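Local coordinates for protein yeast glycogen phosphorylase (PDB 1YGP) that belongs to the carbohydrate phosphorylase family of the GT-B clan and carries pyridoxal-5'-phosphate in a pocket lined by widely separated parts of its chain, at residues A[196-201]-A[690-695]; A[362-367]-A[399-404]; A[479-484]-A[506-511]; A[607-612]-A[662-667]. All blocks are in the same frame, centred on the assembly; numbering follows the deposited sequence.

Contact 1 of 4, residues A[196-201]-A[690-695]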
# COMPACT_ATOMS: atom_id res chain seq x y z
N PHE A 196 -12.98 1.67 12.85
CA PHE A 196 -12.13 0.97 13.79
C PHE A 196 -12.63 -0.46 13.76
O PHE A 196 -13.58 -0.77 13.03
CB PHE A 196 -12.22 1.50 15.23
CG PHE A 196 -13.54 1.47 15.99
CD1 PHE A 196 -14.41 2.55 15.91
CD2 PHE A 196 -13.83 0.39 16.83
CE1 PHE A 196 -15.58 2.56 16.67
CE2 PHE A 196 -15.01 0.41 17.58
CZ PHE A 196 -15.88 1.49 17.51
N ALA A 197 -12.04 -1.37 14.51
CA ALA A 197 -12.43 -2.75 14.57
C ALA A 197 -12.48 -3.09 16.05
O ALA A 197 -11.69 -2.60 16.87
CB ALA A 197 -11.40 -3.59 13.86
N GLN A 198 -13.42 -3.95 16.40
CA GLN A 198 -13.73 -4.25 17.78
C GLN A 198 -13.20 -5.60 18.26
O GLN A 198 -13.43 -6.65 17.63
CB GLN A 198 -15.26 -4.17 17.92
CG GLN A 198 -15.77 -4.74 19.22
CD GLN A 198 -17.24 -4.55 19.47
OE1 GLN A 198 -17.66 -3.56 20.08
NE2 GLN A 198 -18.07 -5.49 19.05
N LYS A 199 -12.49 -5.58 19.38
CA LYS A 199 -12.10 -6.81 20.03
C LYS A 199 -12.79 -6.73 21.38
O LYS A 199 -12.85 -5.64 21.96
CB LYS A 199 -10.60 -6.91 20.27
CG LYS A 199 -9.77 -6.56 19.06
CD LYS A 199 -8.41 -7.20 19.16
CE LYS A 199 -7.79 -7.25 17.75
NZ LYS A 199 -8.58 -8.03 16.80
N ILE A 200 -13.38 -7.80 21.90
CA ILE A 200 -13.90 -7.74 23.25
C ILE A 200 -12.81 -8.31 24.16
O ILE A 200 -12.60 -9.52 24.22
CB ILE A 200 -15.20 -8.53 23.33
CG1 ILE A 200 -16.25 -7.93 22.42
CG2 ILE A 200 -15.69 -8.51 24.76
CD1 ILE A 200 -16.64 -6.48 22.80
N ILE A 201 -12.06 -7.46 24.84
CA ILE A 201 -10.97 -7.88 25.72
C ILE A 201 -11.50 -7.72 27.11
O ILE A 201 -11.91 -6.65 27.56
CB ILE A 201 -9.76 -6.99 25.42
CG1 ILE A 201 -8.96 -7.79 24.42
CG2 ILE A 201 -8.93 -6.59 26.63
CD1 ILE A 201 -7.84 -6.98 23.74
N VAL A 690 -26.41 -16.81 26.58
CA VAL A 690 -26.32 -15.43 26.10
C VAL A 690 -25.01 -15.46 25.32
O VAL A 690 -24.02 -16.02 25.81
CB VAL A 690 -26.20 -14.41 27.25
CG1 VAL A 690 -26.00 -12.99 26.73
CG2 VAL A 690 -27.47 -14.46 28.06
N VAL A 691 -24.94 -14.90 24.13
CA VAL A 691 -23.72 -14.93 23.32
C VAL A 691 -23.54 -13.50 22.80
O VAL A 691 -24.54 -12.84 22.51
CB VAL A 691 -23.94 -15.95 22.18
CG1 VAL A 691 -22.83 -15.82 21.17
CG2 VAL A 691 -23.96 -17.38 22.71
N PHE A 692 -22.33 -12.98 22.69
CA PHE A 692 -22.12 -11.66 22.10
C PHE A 692 -21.20 -11.84 20.90
O PHE A 692 -20.11 -12.37 21.09
CB PHE A 692 -21.46 -10.72 23.10
CG PHE A 692 -21.26 -9.30 22.56
CD1 PHE A 692 -20.09 -8.96 21.87
CD2 PHE A 692 -22.24 -8.33 22.77
CE1 PHE A 692 -19.93 -7.66 21.41
CE2 PHE A 692 -22.07 -7.03 22.31
CZ PHE A 692 -20.91 -6.70 21.63
N VAL A 693 -21.51 -11.45 19.66
CA VAL A 693 -20.58 -11.59 18.55
C VAL A 693 -19.74 -10.33 18.33
O VAL A 693 -20.23 -9.22 18.07
CB VAL A 693 -21.40 -11.94 17.34
CG1 VAL A 693 -20.57 -11.91 16.06
CG2 VAL A 693 -21.98 -13.34 17.59
N ALA A 694 -18.41 -10.47 18.44
CA ALA A 694 -17.54 -9.33 18.22
C ALA A 694 -17.39 -8.99 16.75
O ALA A 694 -17.50 -9.83 15.86
CB ALA A 694 -16.17 -9.59 18.76
N ASP A 695 -17.18 -7.67 16.60
CA ASP A 695 -16.87 -6.95 15.36
C ASP A 695 -17.79 -7.36 14.23
O ASP A 695 -17.41 -7.78 13.15
CB ASP A 695 -15.39 -7.21 15.05
CG ASP A 695 -14.75 -6.40 13.93
OD1 ASP A 695 -14.68 -5.18 14.04
OD2 ASP A 695 -14.30 -7.01 12.96
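A197 meets D695 from the start of strand 197-201: its CB lies 3.6 Å from D695 OD1, and a small methyl leaves room for the carboxylate beside the backbone. The one hydrogen bond between the two segments follows at Q198, whose backbone N donates to D695 OD1 over 2.9 Å. It is nearly straight (169° at the hydrogen), yet the donor stands above the carboxylate plane. K656 NZ adds a long, weak ion pair to the same oxygen. In D695, CG anti to the backbone N (chi1 -170°) turns the carboxylate to the strand's N-H.

The Q198 side chain is extended, CG anti to the backbone N (chi1 168°), which carries the amide up to F692 tip to tip. NE2 arrives at the ring edge, close to its plane and 3.7 Å from CE1. Glutamine suits this place because its amide also has polar partners at both atoms: OE1 accepts from Q205 in the next strand, and NE2 donates to G655 O. I200, two residues on, is apolar. Its CD1 is 3.8 Å from F692 CE1, the two side chains crossing at about a right angle, while CG1 rests 4.0 Å from A694 CB.

The strand axes approach only to 9.5 Å, so 197-201 is no sheet partner of 690-693. Instead a two-stranded antiparallel unit, 197-201 with 204-208, abuts the C-terminal end of an outer strand in a parallel, Rossmann-like sheet, the end at which such folds commonly place their sites.

Contact 2 of 4, residues A[362-367]-A[399-404]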
# COMPACT_ATOMS: atom_id res chain seq x y z
N ALA A 362 -28.04 14.48 -12.04
CA ALA A 362 -28.90 14.45 -10.86
C ALA A 362 -27.98 14.13 -9.68
O ALA A 362 -27.34 13.08 -9.73
CB ALA A 362 -29.92 13.33 -11.00
N ILE A 363 -27.78 14.92 -8.63
CA ILE A 363 -26.87 14.55 -7.55
C ILE A 363 -27.70 14.35 -6.29
O ILE A 363 -28.44 15.26 -5.87
CB ILE A 363 -25.77 15.66 -7.28
CG1 ILE A 363 -25.04 16.07 -8.57
CG2 ILE A 363 -24.76 15.09 -6.27
CD1 ILE A 363 -23.90 17.11 -8.38
N GLN A 364 -27.60 13.18 -5.66
CA GLN A 364 -28.38 12.91 -4.46
C GLN A 364 -27.55 13.08 -3.20
O GLN A 364 -26.47 12.52 -3.07
CB GLN A 364 -28.91 11.49 -4.52
CG GLN A 364 -29.99 11.22 -3.48
CD GLN A 364 -31.24 12.06 -3.66
OE1 GLN A 364 -31.86 12.09 -4.72
NE2 GLN A 364 -31.71 12.77 -2.66
N LEU A 365 -28.02 13.85 -2.23
CA LEU A 365 -27.24 14.05 -1.05
C LEU A 365 -27.76 13.02 -0.09
O LEU A 365 -28.92 13.11 0.37
CB LEU A 365 -27.45 15.45 -0.50
CG LEU A 365 -27.25 16.67 -1.39
CD1 LEU A 365 -27.03 17.82 -0.44
CD2 LEU A 365 -26.03 16.59 -2.31
N ASN A 366 -26.99 11.97 0.16
CA ASN A 366 -27.44 11.00 1.13
C ASN A 366 -27.08 11.57 2.50
O ASN A 366 -25.94 11.50 2.95
CB ASN A 366 -26.77 9.68 0.87
CG ASN A 366 -27.25 8.61 1.85
OD1 ASN A 366 -28.41 8.62 2.31
ND2 ASN A 366 -26.39 7.69 2.25
N ASP A 367 -28.06 12.23 3.11
CA ASP A 367 -27.97 12.91 4.39
C ASP A 367 -27.22 14.24 4.28
O ASP A 367 -26.82 14.65 3.20
CB ASP A 367 -27.31 12.00 5.39
CG ASP A 367 -27.52 12.36 6.84
OD1 ASP A 367 -28.49 13.06 7.16
OD2 ASP A 367 -26.72 11.89 7.65
N THR A 399 -30.33 20.86 -9.71
CA THR A 399 -29.45 19.71 -9.75
C THR A 399 -29.55 18.86 -8.49
O THR A 399 -29.42 17.64 -8.56
CB THR A 399 -27.99 20.18 -9.96
OG1 THR A 399 -27.92 20.94 -11.17
CG2 THR A 399 -27.02 19.00 -10.06
N PHE A 400 -29.78 19.40 -7.31
CA PHE A 400 -29.75 18.61 -6.08
C PHE A 400 -31.07 18.12 -5.50
O PHE A 400 -32.16 18.67 -5.75
CB PHE A 400 -29.04 19.40 -5.00
CG PHE A 400 -27.60 19.68 -5.40
CD1 PHE A 400 -26.64 18.68 -5.25
CD2 PHE A 400 -27.25 20.92 -5.95
CE1 PHE A 400 -25.33 18.93 -5.65
CE2 PHE A 400 -25.94 21.15 -6.35
CZ PHE A 400 -24.98 20.16 -6.20
N ALA A 401 -30.97 17.03 -4.74
CA ALA A 401 -32.06 16.53 -3.94
C ALA A 401 -31.42 15.97 -2.67
O ALA A 401 -30.32 15.39 -2.71
CB ALA A 401 -32.80 15.42 -4.65
N TYR A 402 -32.11 16.06 -1.54
CA TYR A 402 -31.59 15.69 -0.23
C TYR A 402 -32.40 14.57 0.43
O TYR A 402 -33.62 14.71 0.57
CB TYR A 402 -31.61 16.99 0.54
CG TYR A 402 -31.53 16.95 2.05
CD1 TYR A 402 -30.45 16.34 2.67
CD2 TYR A 402 -32.50 17.59 2.81
CE1 TYR A 402 -30.32 16.37 4.05
CE2 TYR A 402 -32.38 17.62 4.21
CZ TYR A 402 -31.29 17.01 4.81
OH TYR A 402 -31.14 17.02 6.18
N THR A 403 -31.83 13.43 0.83
CA THR A 403 -32.59 12.47 1.59
C THR A 403 -32.26 12.79 3.04
O THR A 403 -31.08 12.98 3.37
CB THR A 403 -32.17 11.04 1.30
OG1 THR A 403 -32.48 10.81 -0.07
CG2 THR A 403 -32.83 10.04 2.26
N ASN A 404 -33.27 12.85 3.91
CA ASN A 404 -33.09 13.18 5.31
C ASN A 404 -33.38 11.93 6.13
O ASN A 404 -34.36 11.20 5.95
CB ASN A 404 -34.04 14.30 5.66
CG ASN A 404 -33.97 14.70 7.12
OD1 ASN A 404 -34.41 13.99 8.03
ND2 ASN A 404 -33.35 15.81 7.43
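I363 and F400 share a first torsion, each CG1 or CG anti to its own carbonyl carbon (chi1 -52° and -62°), and this lays the two side chains alongside each other, pointing the same way. I363 CD1 comes 3.6 Å from F400 CE1. L365 reaches the same ring from farther along the strand, its CD2 at 3.7 Å from F400 CD1, so one ring is flanked by I363 alongside it and by L365 crossing it at a slant.

The backbones form a regular parallel ladder. I363 N donates to T399 O, A401 N to I363 O, L365 N to A401 O at 2.8 Å, and T403 N to L365 O at 3.0 Å; D367 N closes the series with a weak bond to T403 O. Y402, paired with L365 across the ladder, turns its ring edge to the D367 carbonyl carbon.

The face bearing Q364, A401 and T403 is more polar. Q364 bends at chi2 (63°), folding its amide over A401, and OE1 stands 3.5 Å from A401 CB, where a methyl leaves space for it. That oxygen accepts from W873 NE1 of helix 861-873, while T403 OG1 is bonded to both N482 and Y868.

Chemically, the two faces differ: I363, L365 and F400 offer hydrocarbon to the core, whereas Q364 OE1 and T403 OG1, though buried, are hydrogen-bonded. The ladder pairs alternate backbone groups of strands joined by a beta-alpha-beta crossover, while Q364 and N366 bond to strand 98-102.

Contact 3 of 4, residues A[479-484]-A[506-511]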
# COMPACT_ATOMS: atom_id res chain seq x y z
N HIS A 479 -33.97 20.59 -5.14
CA HIS A 479 -35.31 20.70 -5.64
C HIS A 479 -36.22 19.65 -5.02
O HIS A 479 -37.39 19.58 -5.39
CB HIS A 479 -35.35 20.53 -7.14
CG HIS A 479 -35.16 19.12 -7.66
ND1 HIS A 479 -34.01 18.58 -8.02
CD2 HIS A 479 -36.16 18.20 -7.87
CE1 HIS A 479 -34.26 17.37 -8.46
NE2 HIS A 479 -35.55 17.15 -8.36
N LYS A 480 -35.75 18.74 -4.16
CA LYS A 480 -36.65 17.74 -3.59
C LYS A 480 -36.05 17.32 -2.27
O LYS A 480 -34.81 17.25 -2.24
CB LYS A 480 -36.73 16.55 -4.51
CG LYS A 480 -37.81 15.55 -4.15
CD LYS A 480 -39.17 16.14 -4.41
CE LYS A 480 -39.37 16.47 -5.88
NZ LYS A 480 -40.66 17.10 -6.05
N VAL A 481 -36.79 17.10 -1.18
CA VAL A 481 -36.18 16.50 0.01
C VAL A 481 -37.06 15.29 0.30
O VAL A 481 -38.23 15.27 -0.07
CB VAL A 481 -36.10 17.49 1.28
CG1 VAL A 481 -36.57 18.86 0.86
CG2 VAL A 481 -36.86 16.96 2.49
N ASN A 482 -36.53 14.22 0.87
CA ASN A 482 -37.35 13.05 1.13
C ASN A 482 -37.01 12.36 2.42
O ASN A 482 -35.86 12.37 2.86
CB ASN A 482 -37.23 12.00 0.02
CG ASN A 482 -35.87 11.35 -0.16
OD1 ASN A 482 -34.97 11.91 -0.80
ND2 ASN A 482 -35.67 10.16 0.39
N GLY A 483 -38.01 11.82 3.09
CA GLY A 483 -37.76 11.01 4.26
C GLY A 483 -37.64 9.56 3.79
O GLY A 483 -37.93 9.22 2.63
N VAL A 484 -37.18 8.73 4.72
CA VAL A 484 -36.94 7.30 4.53
C VAL A 484 -38.04 6.31 4.92
O VAL A 484 -37.82 5.10 4.91
CB VAL A 484 -35.65 6.89 5.29
CG1 VAL A 484 -34.43 7.61 4.71
CG2 VAL A 484 -35.84 7.20 6.78
N PRO A 506 -45.76 21.63 0.33
CA PRO A 506 -45.66 20.19 0.52
C PRO A 506 -45.06 19.37 -0.60
O PRO A 506 -44.46 18.33 -0.38
CB PRO A 506 -47.07 19.77 0.81
CG PRO A 506 -47.87 20.80 0.04
CD PRO A 506 -47.15 22.03 0.52
N SER A 507 -45.24 19.83 -1.82
CA SER A 507 -44.75 19.20 -3.04
C SER A 507 -43.26 18.84 -3.02
O SER A 507 -42.84 17.77 -3.46
CB SER A 507 -45.08 20.17 -4.19
OG SER A 507 -45.50 21.46 -3.70
N LYS A 508 -42.47 19.75 -2.46
CA LYS A 508 -41.02 19.60 -2.41
C LYS A 508 -40.56 18.51 -1.45
O LYS A 508 -39.38 18.13 -1.44
CB LYS A 508 -40.40 20.94 -1.98
CG LYS A 508 -38.92 21.11 -2.24
CD LYS A 508 -38.44 22.22 -1.34
CE LYS A 508 -36.95 22.53 -1.45
NZ LYS A 508 -36.62 23.38 -2.58
N PHE A 509 -41.45 17.99 -0.62
CA PHE A 509 -41.11 17.08 0.44
C PHE A 509 -41.86 15.82 0.15
O PHE A 509 -43.09 15.73 0.19
CB PHE A 509 -41.53 17.67 1.77
CG PHE A 509 -40.73 18.91 2.17
CD1 PHE A 509 -41.04 20.16 1.64
CD2 PHE A 509 -39.70 18.79 3.10
CE1 PHE A 509 -40.32 21.28 2.04
CE2 PHE A 509 -38.97 19.92 3.49
CZ PHE A 509 -39.28 21.17 2.97
N VAL A 510 -41.05 14.82 -0.14
CA VAL A 510 -41.45 13.51 -0.60
C VAL A 510 -41.09 12.38 0.38
O VAL A 510 -40.43 12.57 1.43
CB VAL A 510 -40.76 13.52 -2.00
CG1 VAL A 510 -40.19 12.20 -2.47
CG2 VAL A 510 -41.85 14.02 -2.94
N ASN A 511 -41.55 11.17 0.10
CA ASN A 511 -41.16 10.03 0.89
C ASN A 511 -40.72 8.88 0.00
O ASN A 511 -41.36 8.63 -1.01
CB ASN A 511 -42.30 9.51 1.74
CG ASN A 511 -41.83 8.24 2.45
OD1 ASN A 511 -42.23 7.12 2.16
ND2 ASN A 511 -40.87 8.34 3.34
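V481 and F509 form the tight part of the contact. V481 CG1 sits over one face of the F509 ring, 4.0 Å from its centroid and offset toward the rim, a CH-pi arrangement, while CG2 reaches CD2 of the same ring. Valine fits because its branching puts one methyl over the ring face and the other beside CD2, and F509 is further covered by F500 and I501 of helix 498-504. Around this pair the strands run parallel, with V481 N donating to K508 O at 2.8 Å, V510 N to V481 O at 2.9 Å and G483 N to V510 O at 3.0 Å. On the other face N482 CB lies 3.9 Å from V510 CG1.

Packing is looser where the 3-10 turn 506-508 leads into the strand, near exposed S507. K480, bent at chi2 and chi3 (69° and 63°), curls its hydrocarbon over V510, CD 3.7 Å from CG2. Its NZ then manages a weak bond, 3.5 Å, to S507 O. A long flexible chain can thus shield an apolar residue and still bring its ammonium group to the more exposed end. K508 extends the other way, CG passing the H479 carbonyl oxygen and NZ bonding to S478 O.

Strand 509-511 is the last in this chain's large mixed sheet, and it follows its neighbour 478-483 through two helices, 486-494 and 498-504: a parallel beta-alpha-beta unit, consistent with the Rossmann-like domains of the GT-B fold.

Contact 4 of 4, residues A[607-612]-A[662-667]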
# COMPACT_ATOMS: atom_id res chain seq x y z
N LYS A 607 -27.17 -4.61 16.56
CA LYS A 607 -27.12 -3.25 16.04
C LYS A 607 -26.29 -2.40 16.97
O LYS A 607 -25.76 -2.89 17.97
CB LYS A 607 -28.49 -2.62 15.92
CG LYS A 607 -29.38 -2.55 17.15
CD LYS A 607 -30.81 -2.35 16.66
CE LYS A 607 -31.28 -3.54 15.84
NZ LYS A 607 -32.46 -3.18 15.08
N ARG A 608 -26.15 -1.12 16.64
CA ARG A 608 -25.37 -0.17 17.39
C ARG A 608 -25.83 -0.13 18.82
O ARG A 608 -27.02 -0.06 19.10
CB ARG A 608 -25.52 1.20 16.73
CG ARG A 608 -24.80 2.38 17.37
CD ARG A 608 -24.48 3.32 16.22
NE ARG A 608 -25.12 4.61 16.38
CZ ARG A 608 -26.41 4.81 16.14
NH1 ARG A 608 -27.22 3.83 15.74
NH2 ARG A 608 -26.89 6.05 16.27
N ILE A 609 -24.83 -0.23 19.68
CA ILE A 609 -25.05 -0.23 21.11
C ILE A 609 -25.36 1.22 21.41
O ILE A 609 -24.50 2.08 21.22
CB ILE A 609 -23.76 -0.68 21.84
CG1 ILE A 609 -23.27 -2.06 21.38
CG2 ILE A 609 -24.06 -0.62 23.33
CD1 ILE A 609 -24.21 -3.29 21.50
N HIS A 610 -26.55 1.55 21.88
CA HIS A 610 -26.83 2.93 22.22
C HIS A 610 -27.95 2.85 23.22
O HIS A 610 -28.88 2.10 22.95
CB HIS A 610 -27.33 3.73 21.02
CG HIS A 610 -27.42 5.22 21.29
ND1 HIS A 610 -27.92 5.90 22.33
CD2 HIS A 610 -26.91 6.14 20.41
CE1 HIS A 610 -27.74 7.18 22.09
NE2 HIS A 610 -27.13 7.31 20.94
N GLU A 611 -27.99 3.65 24.29
CA GLU A 611 -29.12 3.59 25.21
C GLU A 611 -30.52 3.66 24.60
O GLU A 611 -31.39 2.93 25.06
CB GLU A 611 -29.03 4.70 26.21
CG GLU A 611 -27.90 4.58 27.21
CD GLU A 611 -27.90 5.81 28.10
OE1 GLU A 611 -27.32 6.83 27.71
OE2 GLU A 611 -28.51 5.73 29.16
N TYR A 612 -30.76 4.50 23.57
CA TYR A 612 -32.07 4.56 22.94
C TYR A 612 -32.44 3.31 22.14
O TYR A 612 -33.59 3.11 21.74
CB TYR A 612 -32.14 5.82 22.06
CG TYR A 612 -31.74 5.74 20.59
CD1 TYR A 612 -32.64 5.24 19.65
CD2 TYR A 612 -30.47 6.14 20.17
CE1 TYR A 612 -32.29 5.12 18.31
CE2 TYR A 612 -30.11 6.03 18.82
CZ TYR A 612 -31.03 5.51 17.89
OH TYR A 612 -30.66 5.32 16.57
N TYR A 662 -19.54 6.11 27.37
CA TYR A 662 -19.38 5.30 28.56
C TYR A 662 -20.52 4.34 28.86
O TYR A 662 -20.28 3.15 29.10
CB TYR A 662 -19.18 6.19 29.80
CG TYR A 662 -18.96 5.37 31.08
CD1 TYR A 662 -17.86 4.51 31.19
CD2 TYR A 662 -19.88 5.46 32.14
CE1 TYR A 662 -17.68 3.75 32.35
CE2 TYR A 662 -19.71 4.70 33.30
CZ TYR A 662 -18.61 3.84 33.40
OH TYR A 662 -18.42 3.07 34.54
N MET A 663 -21.76 4.83 28.84
CA MET A 663 -22.90 3.98 29.15
C MET A 663 -23.03 2.87 28.11
O MET A 663 -23.32 1.73 28.48
CB MET A 663 -24.17 4.82 29.18
CG MET A 663 -25.25 4.21 30.07
SD MET A 663 -24.86 4.15 31.84
CE MET A 663 -24.71 5.88 32.17
N ALA A 664 -22.75 3.12 26.82
CA ALA A 664 -22.89 2.06 25.83
C ALA A 664 -21.81 1.01 26.08
O ALA A 664 -22.07 -0.20 26.10
CB ALA A 664 -22.73 2.64 24.46
N LYS A 665 -20.59 1.46 26.38
CA LYS A 665 -19.55 0.52 26.75
C LYS A 665 -19.90 -0.23 28.03
O LYS A 665 -19.55 -1.42 28.13
CB LYS A 665 -18.24 1.29 26.90
CG LYS A 665 -17.53 1.34 25.56
CD LYS A 665 -16.40 2.34 25.57
CE LYS A 665 -15.52 2.10 24.36
NZ LYS A 665 -14.20 2.69 24.55
N LEU A 666 -20.63 0.34 29.00
CA LEU A 666 -21.04 -0.42 30.18
C LEU A 666 -21.99 -1.51 29.77
O LEU A 666 -21.87 -2.63 30.27
CB LEU A 666 -21.82 0.37 31.23
CG LEU A 666 -21.09 1.03 32.38
CD1 LEU A 666 -22.08 1.74 33.29
CD2 LEU A 666 -20.34 -0.05 33.16
N ILE A 667 -22.89 -1.21 28.82
CA ILE A 667 -23.89 -2.19 28.45
C ILE A 667 -23.22 -3.39 27.82
O ILE A 667 -23.61 -4.54 28.10
CB ILE A 667 -24.92 -1.53 27.52
CG1 ILE A 667 -25.70 -0.50 28.33
CG2 ILE A 667 -25.87 -2.58 26.94
CD1 ILE A 667 -26.79 0.31 27.59
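I609 sets its CG2 methyl on the first turns of helix 662-678, 3.7 Å from A664 CB and 3.4 Å from A664 O. CG2 is anti to the backbone N, CG1 anti to the carbonyl carbon (chi1 -57°), so that this one branch makes the close approach. Alanine suits the helix here, since its single methyl lets the loop come near; I667, one turn on, adds its CB at 4.4 Å from the same I609 methyl.

E611 crosses M663 obliquely. Its chain is extended beyond CG (chi2 177°), and the carboxylate carbon CD ends 3.7 Å from M663 CG. M663, by contrast, is folded: CG is anti to the backbone N, and the chain then bends at chi2 (66°) and chi3. The flexible thioether side chain thus sets its CG methylene against the carboxylate end of the glutamate, whose OE1 is bonded to the hydroxyl of Y661 just before the helix.

Van der Waals contact therefore carries the join. The loop, whose K607 touches pyridoxal-5'-phosphate, leaves strand 601-606 of the parallel sheet and leads into helix 615-634, whose Q615 and Q616 also touch I667; P806 of helix 805-813 lies against M663.

Contacts 2 and 3 adjoin in one mixed sheet, their centres 10 Å apart, because strands 400-404 and 478-483 are neighbours; F400 O and H479 N, 2.7 Å apart, are probably hydrogen-bonded. Contacts 1 and 4 both involve the region of the parallel sheet, contact 1 by joining the hairpin strand 197-201 to it; their centres are 13 Å apart and nearest atoms about 4 Å apart, helix 662-678 being followed by strand 688-693. Between the two groups the centres lie 31 to 39 Å apart. Pyridoxal-5'-phosphate lies near all four: the side chains of D695, V484 and I609 are each about 10 Å from it, N366 about 12 Å, and K607, in the loop of contact 4, touches it.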